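Local structure of guanine nucleotide exchange factor SRM1 (Saccharomyces cerevisiae, 3OF7) at residues H21-S25 with I69-A73; L29-C33 with A428-H432; N312-R316 with I327-D331; V376-K380 with A391-N395; F379-A383 with N433-C439. The protein promotes the exchange of GDP for GTP on the Ran-type GTPases GSP1 and GSP2 and, as a chromatin-bound beta-propeller, controls RNA metabolism and nuclear transport. All coordinates share one frame; numbering follows the deposited sequence.

Contact 1: H21-S25 with I69-A73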
# COMPACT_ATOMS: atom_id res chain seq x y z
N HIS A 21 -8.18 13.21 0.76
CA HIS A 21 -7.69 13.23 2.14
C HIS A 21 -6.78 12.04 2.47
O HIS A 21 -5.88 12.16 3.29
CB HIS A 21 -8.85 13.31 3.14
N MET A 22 -7.02 10.90 1.82
CA MET A 22 -6.20 9.71 2.03
C MET A 22 -4.84 9.81 1.37
O MET A 22 -3.87 9.21 1.85
CB MET A 22 -6.91 8.46 1.51
CG MET A 22 -8.10 7.99 2.34
SD MET A 22 -8.66 6.37 1.77
CE MET A 22 -9.25 6.79 0.15
N TYR A 23 -4.75 10.57 0.28
CA TYR A 23 -3.55 10.52 -0.56
C TYR A 23 -2.69 11.78 -0.57
O TYR A 23 -1.47 11.68 -0.63
CB TYR A 23 -3.90 10.11 -1.99
CG TYR A 23 -4.59 8.77 -2.05
CD1 TYR A 23 -3.99 7.63 -1.51
CD2 TYR A 23 -5.85 8.64 -2.65
CE1 TYR A 23 -4.62 6.39 -1.56
CE2 TYR A 23 -6.49 7.39 -2.71
CZ TYR A 23 -5.87 6.28 -2.16
OH TYR A 23 -6.50 5.06 -2.22
N LEU A 24 -3.33 12.94 -0.51
CA LEU A 24 -2.60 14.20 -0.66
C LEU A 24 -2.53 14.97 0.65
O LEU A 24 -3.56 15.21 1.30
CB LEU A 24 -3.24 15.06 -1.76
CG LEU A 24 -3.50 14.41 -3.13
CD1 LEU A 24 -4.17 15.41 -4.08
CD2 LEU A 24 -2.23 13.82 -3.75
N SER A 25 -1.32 15.35 1.03
CA SER A 25 -1.13 16.23 2.16
C SER A 25 -1.24 17.68 1.67
O SER A 25 -0.75 18.02 0.58
CB SER A 25 0.23 15.97 2.79
OG SER A 25 0.48 16.85 3.86
N ILE A 69 7.42 17.38 -1.32
CA ILE A 69 6.63 16.17 -1.50
C ILE A 69 5.33 16.25 -0.69
O ILE A 69 5.34 16.59 0.49
CB ILE A 69 7.44 14.92 -1.09
CG1 ILE A 69 8.72 14.79 -1.94
CG2 ILE A 69 6.56 13.64 -1.17
CD1 ILE A 69 8.49 14.82 -3.48
N ILE A 70 4.20 15.96 -1.36
CA ILE A 70 2.89 15.96 -0.71
C ILE A 70 2.13 14.62 -0.80
O ILE A 70 1.04 14.48 -0.26
CB ILE A 70 1.99 17.11 -1.25
CG1 ILE A 70 2.03 17.18 -2.78
CG2 ILE A 70 2.47 18.45 -0.69
CD1 ILE A 70 1.08 16.25 -3.49
N SER A 71 2.72 13.63 -1.49
CA SER A 71 2.13 12.28 -1.55
C SER A 71 3.21 11.28 -1.90
O SER A 71 4.20 11.63 -2.51
CB SER A 71 1.05 12.19 -2.64
OG SER A 71 0.24 11.02 -2.46
N PHE A 72 2.99 10.03 -1.54
CA PHE A 72 3.85 8.96 -2.05
C PHE A 72 3.13 7.63 -2.05
O PHE A 72 2.14 7.45 -1.33
CB PHE A 72 5.20 8.90 -1.29
CG PHE A 72 5.07 8.69 0.19
CD1 PHE A 72 4.87 7.41 0.71
CD2 PHE A 72 5.13 9.77 1.08
CE1 PHE A 72 4.74 7.19 2.09
CE2 PHE A 72 5.01 9.57 2.46
CZ PHE A 72 4.81 8.27 2.96
N ALA A 73 3.60 6.71 -2.89
CA ALA A 73 3.00 5.39 -3.02
C ALA A 73 4.13 4.40 -3.01
O ALA A 73 5.03 4.47 -3.85
CB ALA A 73 2.19 5.28 -4.33
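The end of the N-terminal stretch, 21-25, a weak helical turn running into loop, lies against the first strand of a propeller blade, with Y23, L24 and S25 meeting I70 and S71. Two hydrogen bonds fix the join. S25 N donates to I70 O at 2.8 Å, and the bond is nearly straight, with an N-H...O angle of 174°. One residue along, S71 OG gives a short bond of 2.6 Å to Y23 O, arriving 42° above the carbonyl plane. Its hydroxyl gets there because OG stands opposite the backbone N, chi1 -164°, with CB already directed at 21-25. Strand 69-74 is an edge strand of a four-stranded antiparallel blade, and a classic beta bulge breaks its rhythm exactly at this place: I70 and S71 together face L82 on the neighbouring strand 78-83. I70 O and the S71 hydroxyl both meet the 23-25 chain at this bulge. Apolar contact is thin by comparison. L24 reaches across with one methyl, CD2, which rests 3.8 Å from S71 CB and 4.1 Å from I70 CD1, the last carbon of the isoleucine's longer branch. The root of the I70 side chain meets backbone instead, CB lying 3.4 Å from S25 O. Beyond the contact the Y23 side chain touches Q152 of strand 150-155, and its OH is hydrogen-bonded to Q208 NE2 of strand 206-211. The S25 hydroxyl is hydrogen-bonded to Q27 O, two residues on.

Contact 2: L29-C33 with A428-H432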
# COMPACT_ATOMS: atom_id res chain seq x y z
N LEU A 29 6.03 17.73 3.03
CA LEU A 29 6.39 16.81 4.10
C LEU A 29 7.89 16.55 4.21
O LEU A 29 8.58 16.47 3.19
CB LEU A 29 5.69 15.45 3.87
CG LEU A 29 4.17 15.42 3.80
CD1 LEU A 29 3.67 14.12 3.15
CD2 LEU A 29 3.54 15.64 5.17
N ASP A 30 8.37 16.40 5.44
CA ASP A 30 9.64 15.72 5.67
C ASP A 30 9.39 14.24 5.35
O ASP A 30 8.43 13.65 5.86
CB ASP A 30 10.08 15.86 7.13
CG ASP A 30 10.58 17.25 7.46
OD1 ASP A 30 11.12 17.94 6.56
OD2 ASP A 30 10.44 17.64 8.63
N ILE A 31 10.23 13.65 4.52
CA ILE A 31 10.11 12.23 4.16
C ILE A 31 11.17 11.40 4.90
O ILE A 31 12.34 11.75 4.91
CB ILE A 31 10.25 12.02 2.61
CG1 ILE A 31 9.21 12.85 1.85
CG2 ILE A 31 10.20 10.52 2.22
CD1 ILE A 31 7.75 12.54 2.18
N PHE A 32 10.74 10.30 5.52
CA PHE A 32 11.62 9.40 6.25
C PHE A 32 11.55 8.01 5.65
O PHE A 32 10.48 7.56 5.26
CB PHE A 32 11.19 9.31 7.71
CG PHE A 32 11.18 10.63 8.42
CD1 PHE A 32 12.33 11.12 9.04
CD2 PHE A 32 10.02 11.40 8.45
CE1 PHE A 32 12.33 12.35 9.69
CE2 PHE A 32 10.01 12.64 9.10
CZ PHE A 32 11.16 13.11 9.71
N CYS A 33 12.69 7.34 5.60
CA CYS A 33 12.78 5.99 5.04
C CYS A 33 13.58 5.10 5.98
O CYS A 33 14.53 5.56 6.64
CB CYS A 33 13.48 6.04 3.67
SG CYS A 33 12.63 7.03 2.41
N ALA A 428 14.87 11.56 15.05
CA ALA A 428 14.43 12.16 13.79
C ALA A 428 12.93 12.46 13.72
O ALA A 428 12.53 13.43 13.09
CB ALA A 428 14.84 11.28 12.62
N THR A 429 12.12 11.64 14.38
CA THR A 429 10.67 11.74 14.24
C THR A 429 9.89 11.94 15.54
O THR A 429 8.67 12.08 15.50
CB THR A 429 10.08 10.50 13.50
OG1 THR A 429 10.31 9.32 14.28
CG2 THR A 429 10.71 10.33 12.13
N GLN A 430 10.58 11.97 16.68
CA GLN A 430 9.88 12.02 17.97
C GLN A 430 9.01 13.26 18.16
O GLN A 430 8.04 13.21 18.90
CB GLN A 430 10.86 11.87 19.14
CG GLN A 430 11.84 13.02 19.30
CD GLN A 430 12.86 12.77 20.42
OE1 GLN A 430 12.71 11.85 21.23
NE2 GLN A 430 13.90 13.59 20.45
N ASP A 431 9.35 14.36 17.48
CA ASP A 431 8.57 15.58 17.58
C ASP A 431 7.87 15.93 16.26
O ASP A 431 7.52 17.09 16.00
CB ASP A 431 9.44 16.73 18.10
CG ASP A 431 9.95 16.47 19.51
OD1 ASP A 431 9.17 15.97 20.35
OD2 ASP A 431 11.13 16.75 19.78
N HIS A 432 7.67 14.90 15.43
CA HIS A 432 6.95 15.08 14.17
C HIS A 432 5.52 14.60 14.29
O HIS A 432 5.22 13.65 15.02
CB HIS A 432 7.63 14.32 13.03
CG HIS A 432 8.68 15.11 12.32
ND1 HIS A 432 9.91 15.39 12.89
CD2 HIS A 432 8.70 15.67 11.09
CE1 HIS A 432 10.63 16.09 12.04
NE2 HIS A 432 9.93 16.26 10.94
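F32 and H432 meet edge to face, with the rim of the phenyl ring directed at the imidazole. Their planes are 88° apart and F32 CZ lies 3.6 Å from H432 NE2. That same nitrogen donates in its ring plane to D30 OD2 at 2.7 Å, an almost straight bond of 169° that uses the anti lone pair of the carboxylate. D30 OD1 is taken by a salt bridge to R64, so both carboxylate oxygens are held, which probably favours its charged form. T429 drops its methyl onto the middle of one phenyl face, CG2 standing 3.5 Å from the ring centroid in a CH-pi contact. The buried side is therefore close-packed. At the margin the A428 methyl touches more loosely, CB 4.0 Å from F32 CE1, although A428 O comes obliquely to 3.6 Å from F32 CE1. Beyond it the type I turn T429-H432 swings outward, carrying Q430 and D431 away from strand 30-34 to partly exposed positions, while the turn bond from H432 N to T429 O keeps histidine and threonine side by side. The contact lies where strand 30-34, from the start of the domain, shares a sheet with 443-450 and 432-439 from its end, the "velcro" closure of a circular beta-propeller.

Contact 3: N312-R316 with I327-D331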
# COMPACT_ATOMS: atom_id res chain seq x y z
N ASN A 312 -21.80 -1.86 14.20
CA ASN A 312 -21.26 -0.57 14.64
C ASN A 312 -20.24 0.07 13.68
O ASN A 312 -20.20 1.29 13.54
CB ASN A 312 -20.64 -0.73 16.04
CG ASN A 312 -20.16 0.59 16.62
N VAL A 313 -19.44 -0.77 13.02
CA VAL A 313 -18.20 -0.31 12.37
C VAL A 313 -18.34 0.23 10.94
O VAL A 313 -18.74 -0.49 10.01
CB VAL A 313 -17.02 -1.35 12.53
CG1 VAL A 313 -17.53 -2.77 12.65
CG2 VAL A 313 -15.99 -1.24 11.41
N VAL A 314 -18.00 1.50 10.79
CA VAL A 314 -17.92 2.16 9.48
C VAL A 314 -16.46 2.11 9.03
O VAL A 314 -15.56 2.53 9.76
CB VAL A 314 -18.43 3.63 9.56
CG1 VAL A 314 -18.34 4.32 8.21
CG2 VAL A 314 -19.87 3.67 10.08
N ILE A 315 -16.23 1.59 7.82
CA ILE A 315 -14.88 1.42 7.28
C ILE A 315 -14.28 2.74 6.81
O ILE A 315 -14.89 3.47 6.03
CB ILE A 315 -14.85 0.40 6.09
CG1 ILE A 315 -15.56 -0.92 6.43
CG2 ILE A 315 -13.41 0.19 5.57
CD1 ILE A 315 -15.08 -1.65 7.68
N ARG A 316 -13.08 3.04 7.30
CA ARG A 316 -12.35 4.22 6.86
C ARG A 316 -11.35 3.85 5.76
O ARG A 316 -11.34 4.46 4.69
CB ARG A 316 -11.64 4.86 8.05
CG ARG A 316 -10.79 6.09 7.75
CD ARG A 316 -10.45 6.73 9.08
NE ARG A 316 -9.35 7.69 9.05
CZ ARG A 316 -9.48 8.97 8.71
NH1 ARG A 316 -10.65 9.46 8.33
NH2 ARG A 316 -8.41 9.76 8.75
N ILE A 327 -8.04 -3.61 8.78
CA ILE A 327 -9.26 -2.85 8.49
C ILE A 327 -9.45 -1.77 9.54
O ILE A 327 -9.63 -2.07 10.72
CB ILE A 327 -10.49 -3.77 8.43
CG1 ILE A 327 -10.32 -4.81 7.31
CG2 ILE A 327 -11.77 -2.94 8.20
CD1 ILE A 327 -11.15 -6.09 7.50
N LEU A 328 -9.40 -0.52 9.11
CA LEU A 328 -9.51 0.60 10.03
C LEU A 328 -10.91 1.23 10.00
O LEU A 328 -11.41 1.59 8.94
CB LEU A 328 -8.45 1.65 9.71
CG LEU A 328 -8.39 2.89 10.61
CD1 LEU A 328 -8.04 2.50 12.04
CD2 LEU A 328 -7.35 3.86 10.05
N SER A 329 -11.52 1.36 11.18
CA SER A 329 -12.84 1.98 11.28
C SER A 329 -12.72 3.49 11.36
O SER A 329 -11.66 4.02 11.68
CB SER A 329 -13.59 1.47 12.51
OG SER A 329 -13.04 2.01 13.70
N GLN A 330 -13.82 4.19 11.07
CA GLN A 330 -13.89 5.64 11.24
C GLN A 330 -13.60 6.12 12.67
O GLN A 330 -13.07 7.21 12.86
CB GLN A 330 -15.24 6.19 10.77
CG GLN A 330 -15.38 6.34 9.25
CD GLN A 330 -14.38 7.33 8.64
OE1 GLN A 330 -13.68 8.06 9.35
NE2 GLN A 330 -14.33 7.36 7.32
N ASP A 331 -13.96 5.30 13.66
CA ASP A 331 -13.70 5.59 15.08
C ASP A 331 -12.24 5.35 15.49
O ASP A 331 -11.84 5.70 16.60
CB ASP A 331 -14.61 4.76 15.98
CG ASP A 331 -16.07 5.16 15.89
OD1 ASP A 331 -16.38 6.20 15.27
OD2 ASP A 331 -16.92 4.42 16.44
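R316 and Q330 are brought together by opposite habits of their chains. The arginine runs straight out, with CG opposite the backbone N (chi1 178°) and no kink before NE, whereas Q330 folds at its second torsion (chi2 -62°) and lays its amide across the arginine stem. The two cross at about a right angle, and the guanidinium and amide planes are 73° apart. Q330 OE1 therefore comes to the edge of the guanidinium, but the bond from R316 NH1 is weak at 3.5 Å. A firmer partner of the arginine is K380 O on the next blade, reached through NE. Under these exposed side chains the backbones form the open end of the hairpin 315-320/324-329, the first two strands of a propeller blade. I315 and S329 make an antiparallel non-hydrogen-bonded pair, their CA atoms 4.5 Å apart. Backbone bonds flank the pair, R316 N to L328 O at 2.8 Å and Q330 N to V314 O at 2.7 Å; V314 O also takes a CH contact from S329 CA. Taken end to end, 313-316 and 327-330 run roughly at right angles. On the buried side I315 CD1 presses on I327 CG2 at 3.6 Å, two methyls from obliquely placed isoleucines, and V313 CG2 rests 3.8 Å from S329 CB. The serine hydroxyl is hydrogen-bonded to D333 N, just before strand 334-337. At the outer margin V314 CG1 lies 3.7 Å from Q330 CG.

Contact 4: V376-K380 with A391-N395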
# COMPACT_ATOMS: atom_id res chain seq x y z
N VAL A 376 -4.23 -0.51 22.30
CA VAL A 376 -3.56 0.32 21.30
C VAL A 376 -4.24 1.68 21.29
O VAL A 376 -5.40 1.80 21.69
CB VAL A 376 -3.64 -0.30 19.87
CG1 VAL A 376 -2.79 -1.57 19.77
CG2 VAL A 376 -5.09 -0.57 19.46
N PRO A 377 -3.53 2.73 20.83
CA PRO A 377 -4.21 3.99 20.59
C PRO A 377 -5.21 3.88 19.43
O PRO A 377 -5.19 2.90 18.68
CB PRO A 377 -3.07 4.94 20.18
CG PRO A 377 -2.00 4.05 19.68
CD PRO A 377 -2.09 2.80 20.49
N LYS A 378 -6.07 4.88 19.31
CA LYS A 378 -6.91 5.05 18.13
C LYS A 378 -6.02 5.43 16.95
O LYS A 378 -5.12 6.27 17.09
CB LYS A 378 -7.98 6.12 18.38
CG LYS A 378 -8.93 5.80 19.52
CD LYS A 378 -10.01 4.79 19.10
CE LYS A 378 -10.87 4.35 20.29
NZ LYS A 378 -12.17 3.77 19.85
N PHE A 379 -6.24 4.79 15.81
CA PHE A 379 -5.44 5.07 14.61
C PHE A 379 -6.20 5.87 13.57
O PHE A 379 -7.41 5.72 13.43
CB PHE A 379 -4.91 3.79 13.97
CG PHE A 379 -3.99 3.00 14.87
CD1 PHE A 379 -4.34 1.73 15.30
CD2 PHE A 379 -2.76 3.53 15.27
CE1 PHE A 379 -3.48 0.98 16.13
CE2 PHE A 379 -1.90 2.79 16.09
CZ PHE A 379 -2.26 1.52 16.52
N LYS A 380 -5.49 6.70 12.82
CA LYS A 380 -6.10 7.48 11.75
C LYS A 380 -5.72 7.01 10.34
O LYS A 380 -6.43 7.29 9.39
CB LYS A 380 -5.86 8.99 11.95
CG LYS A 380 -4.40 9.42 11.97
CD LYS A 380 -4.30 10.94 12.06
CE LYS A 380 -2.87 11.42 11.96
NZ LYS A 380 -2.79 12.92 11.74
N ALA A 391 1.05 1.82 11.54
CA ALA A 391 -0.18 2.60 11.74
C ALA A 391 0.14 3.94 12.40
O ALA A 391 1.12 4.06 13.14
CB ALA A 391 -1.18 1.81 12.57
N VAL A 392 -0.69 4.95 12.14
CA VAL A 392 -0.47 6.28 12.71
C VAL A 392 -1.58 6.59 13.69
O VAL A 392 -2.76 6.61 13.32
CB VAL A 392 -0.41 7.37 11.63
CG1 VAL A 392 -0.11 8.74 12.27
CG2 VAL A 392 0.65 7.04 10.60
N ALA A 393 -1.20 6.83 14.95
CA ALA A 393 -2.16 7.18 15.98
C ALA A 393 -2.78 8.54 15.68
O ALA A 393 -2.22 9.32 14.93
CB ALA A 393 -1.50 7.19 17.37
N GLN A 394 -3.93 8.83 16.29
CA GLN A 394 -4.58 10.12 16.06
C GLN A 394 -3.63 11.29 16.36
O GLN A 394 -3.67 12.31 15.68
CB GLN A 394 -5.88 10.23 16.86
CG GLN A 394 -7.01 9.36 16.32
CD GLN A 394 -8.29 9.45 17.15
OE1 GLN A 394 -8.27 9.87 18.31
NE2 GLN A 394 -9.40 9.04 16.56
N ASN A 395 -2.74 11.12 17.34
CA ASN A 395 -1.80 12.18 17.74
C ASN A 395 -0.52 12.32 16.89
O ASN A 395 0.35 13.13 17.20
CB ASN A 395 -1.47 12.09 19.25
CG ASN A 395 -0.54 10.93 19.62
OD1 ASN A 395 -0.27 10.03 18.81
ND2 ASN A 395 -0.05 10.94 20.85
O HOH W 1 -9.55 8.27 13.97
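F379 and A393 form an antiparallel non-hydrogen-bonded pair, CA atoms 4.1 Å apart, flanked by bonds from K380 N to V392 O (2.8 Å) and from Q394 N to K378 O (2.9 Å). The second is the more bent, 146° at the hydrogen, its donor tilted out of the carbonyl plane. F379 heads away from the partner strand overall, though its CB touches V392 O, and its ring lies alongside: CG sits beside the backbone N (chi1 -62°), which leaves one face under the A391 methyl. A391 CB stands 3.7 Å from the ring centroid in a CH-pi contact. P377 O lies over the opposite face, off toward the rim, so the buried phenyl has a neighbour on each face, and the backbone around V392 and A393 N borders the edge. P377 itself meets A393, CB to CB at 3.9 Å. The outer side is more polar. K380 extends past A393 O and Q394 O, and its CE lies 3.9 Å from V392 CG1. Q394 lies flat against the stem of K378, its amide CD 3.6 Å from K378 CB; K378 then kinks away to a salt bridge with D333. A water accepts from Q394 NE2 at 2.7 Å and gives a weak bond to F379 O, bridging the exposed margin. With the chain turning a corner at K380, this is the open mouth of the hairpin 379-384/388-393, the first two strands of a four-stranded antiparallel blade in the RCC1-type beta-propeller.

Contact 5: F379-A383 with N433-C439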
# COMPACT_ATOMS: atom_id res chain seq x y z
N PHE A 379 -6.24 4.79 15.81
CA PHE A 379 -5.44 5.07 14.61
C PHE A 379 -6.20 5.87 13.57
O PHE A 379 -7.41 5.72 13.43
CB PHE A 379 -4.91 3.79 13.97
CG PHE A 379 -3.99 3.00 14.87
CD1 PHE A 379 -4.34 1.73 15.30
CD2 PHE A 379 -2.76 3.53 15.27
CE1 PHE A 379 -3.48 0.98 16.13
CE2 PHE A 379 -1.90 2.79 16.09
CZ PHE A 379 -2.26 1.52 16.52
N LYS A 380 -5.49 6.70 12.82
CA LYS A 380 -6.10 7.48 11.75
C LYS A 380 -5.72 7.01 10.34
O LYS A 380 -6.43 7.29 9.39
CB LYS A 380 -5.86 8.99 11.95
CG LYS A 380 -4.40 9.42 11.97
CD LYS A 380 -4.30 10.94 12.06
CE LYS A 380 -2.87 11.42 11.96
NZ LYS A 380 -2.79 12.92 11.74
N SER A 381 -4.60 6.30 10.21
CA SER A 381 -4.22 5.66 8.94
C SER A 381 -3.36 4.43 9.20
O SER A 381 -2.79 4.28 10.27
CB SER A 381 -3.47 6.64 8.00
OG SER A 381 -2.17 6.95 8.50
N VAL A 382 -3.27 3.56 8.20
CA VAL A 382 -2.53 2.31 8.34
C VAL A 382 -1.90 1.95 6.99
O VAL A 382 -2.44 2.29 5.94
CB VAL A 382 -3.47 1.18 8.88
CG1 VAL A 382 -4.63 0.89 7.93
CG2 VAL A 382 -2.70 -0.09 9.22
N ALA A 383 -0.75 1.27 7.03
CA ALA A 383 -0.10 0.77 5.84
C ALA A 383 0.48 -0.60 6.15
O ALA A 383 0.80 -0.89 7.30
CB ALA A 383 0.99 1.71 5.39
N ASN A 433 4.65 15.29 13.55
CA ASN A 433 3.29 14.88 13.32
C ASN A 433 3.33 14.04 12.03
O ASN A 433 3.46 14.59 10.94
CB ASN A 433 2.45 16.15 13.14
CG ASN A 433 0.96 15.89 13.14
OD1 ASN A 433 0.19 16.57 12.45
ND2 ASN A 433 0.54 14.92 13.93
N ILE A 434 3.26 12.72 12.16
CA ILE A 434 3.31 11.82 10.99
C ILE A 434 1.95 11.88 10.28
O ILE A 434 0.91 11.71 10.91
CB ILE A 434 3.67 10.36 11.38
CG1 ILE A 434 5.07 10.30 12.02
CG2 ILE A 434 3.57 9.41 10.17
CD1 ILE A 434 6.22 10.81 11.12
N ILE A 435 1.99 12.12 8.97
CA ILE A 435 0.77 12.36 8.18
C ILE A 435 0.48 11.17 7.25
O ILE A 435 -0.68 10.72 7.16
CB ILE A 435 0.88 13.68 7.36
CG1 ILE A 435 1.26 14.88 8.24
CG2 ILE A 435 -0.43 13.98 6.59
CD1 ILE A 435 0.28 15.18 9.35
N LEU A 436 1.51 10.68 6.57
CA LEU A 436 1.35 9.59 5.60
C LEU A 436 2.34 8.47 5.90
O LEU A 436 3.45 8.73 6.34
CB LEU A 436 1.56 10.10 4.17
CG LEU A 436 0.62 11.18 3.62
CD1 LEU A 436 1.12 11.65 2.24
CD2 LEU A 436 -0.83 10.72 3.52
N VAL A 437 1.93 7.23 5.67
CA VAL A 437 2.83 6.08 5.79
C VAL A 437 2.59 5.12 4.63
O VAL A 437 1.49 5.05 4.11
CB VAL A 437 2.64 5.30 7.11
CG1 VAL A 437 3.20 6.10 8.29
CG2 VAL A 437 1.18 4.92 7.34
N GLY A 438 3.64 4.38 4.26
CA GLY A 438 3.55 3.37 3.20
C GLY A 438 4.62 2.32 3.47
O GLY A 438 5.61 2.61 4.15
N CYS A 439 4.41 1.12 2.96
CA CYS A 439 5.33 0.01 3.25
C CYS A 439 5.52 -0.84 2.00
O CYS A 439 4.60 -0.98 1.20
CB CYS A 439 4.77 -0.89 4.35
SG CYS A 439 4.39 -0.08 5.92
O HOH W 2 -0.97 7.16 5.51
O HOH W 3 -2.42 9.62 9.12
O HOH W 4 -1.96 4.88 4.50
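The A383 methyl lies over one face of the peptide joining V437 and G438, with CB 3.6 Å from V437 O and 3.8 Å from G438 CA; the flat groups that meet here are peptides rather than rings. Side chains hem the methyl in: V437 CG2 is 3.8 Å from A383 CB and C439 SG 3.9 Å from it. V437 puts CG2 between its own N and carbonyl carbon, which turns that methyl toward A383 and S381. Strands 381-383 and 433-439 run almost parallel, 19° apart, yet share no direct hydrogen bond. They are edge strands of two successive propeller blades, and each keeps its backbone bonds within its own sheet, A383 pairing with V390 and N433 with V449. Three waters link them. S381 OG holds two: one bonds to I435 O (2.8 Å from that oxygen), the other accepts from V437 N. The third water gives a hydrogen to V382 O at 3.0 Å and a weak one to V437 O. Beside these waters, strand 433-439 carries a classic beta bulge, I435 and L436 both facing G447. The V437 and C439 side chains also touch V392 and H388 of strand 388-393, the second strand of the other blade. Further out, K380 CE passes 3.9 Å from I434 O, a buried carbonyl that has no hydrogen-bond partner in the model.

Overall arrangement
From the N terminus, contact 1 closes a loop of 43 residues between the segment before strand 30-34 and strand 69-74. Contact 2 crosses it: it starts at strand 30-34, inside that loop, and spans almost the whole domain to residues 428-432, closing the ring. Within that span lie contacts 3 and 4 in series, each closing a local hairpin of its own blade; the two touch where R316 bonds to K380 O. Contact 5 leaves from the same strand as contact 4 and crosses contact 2, reaching 433-439, just past its end. L436 there packs against F72 of contact 1 and L29 of contact 2, so first and last blades meet.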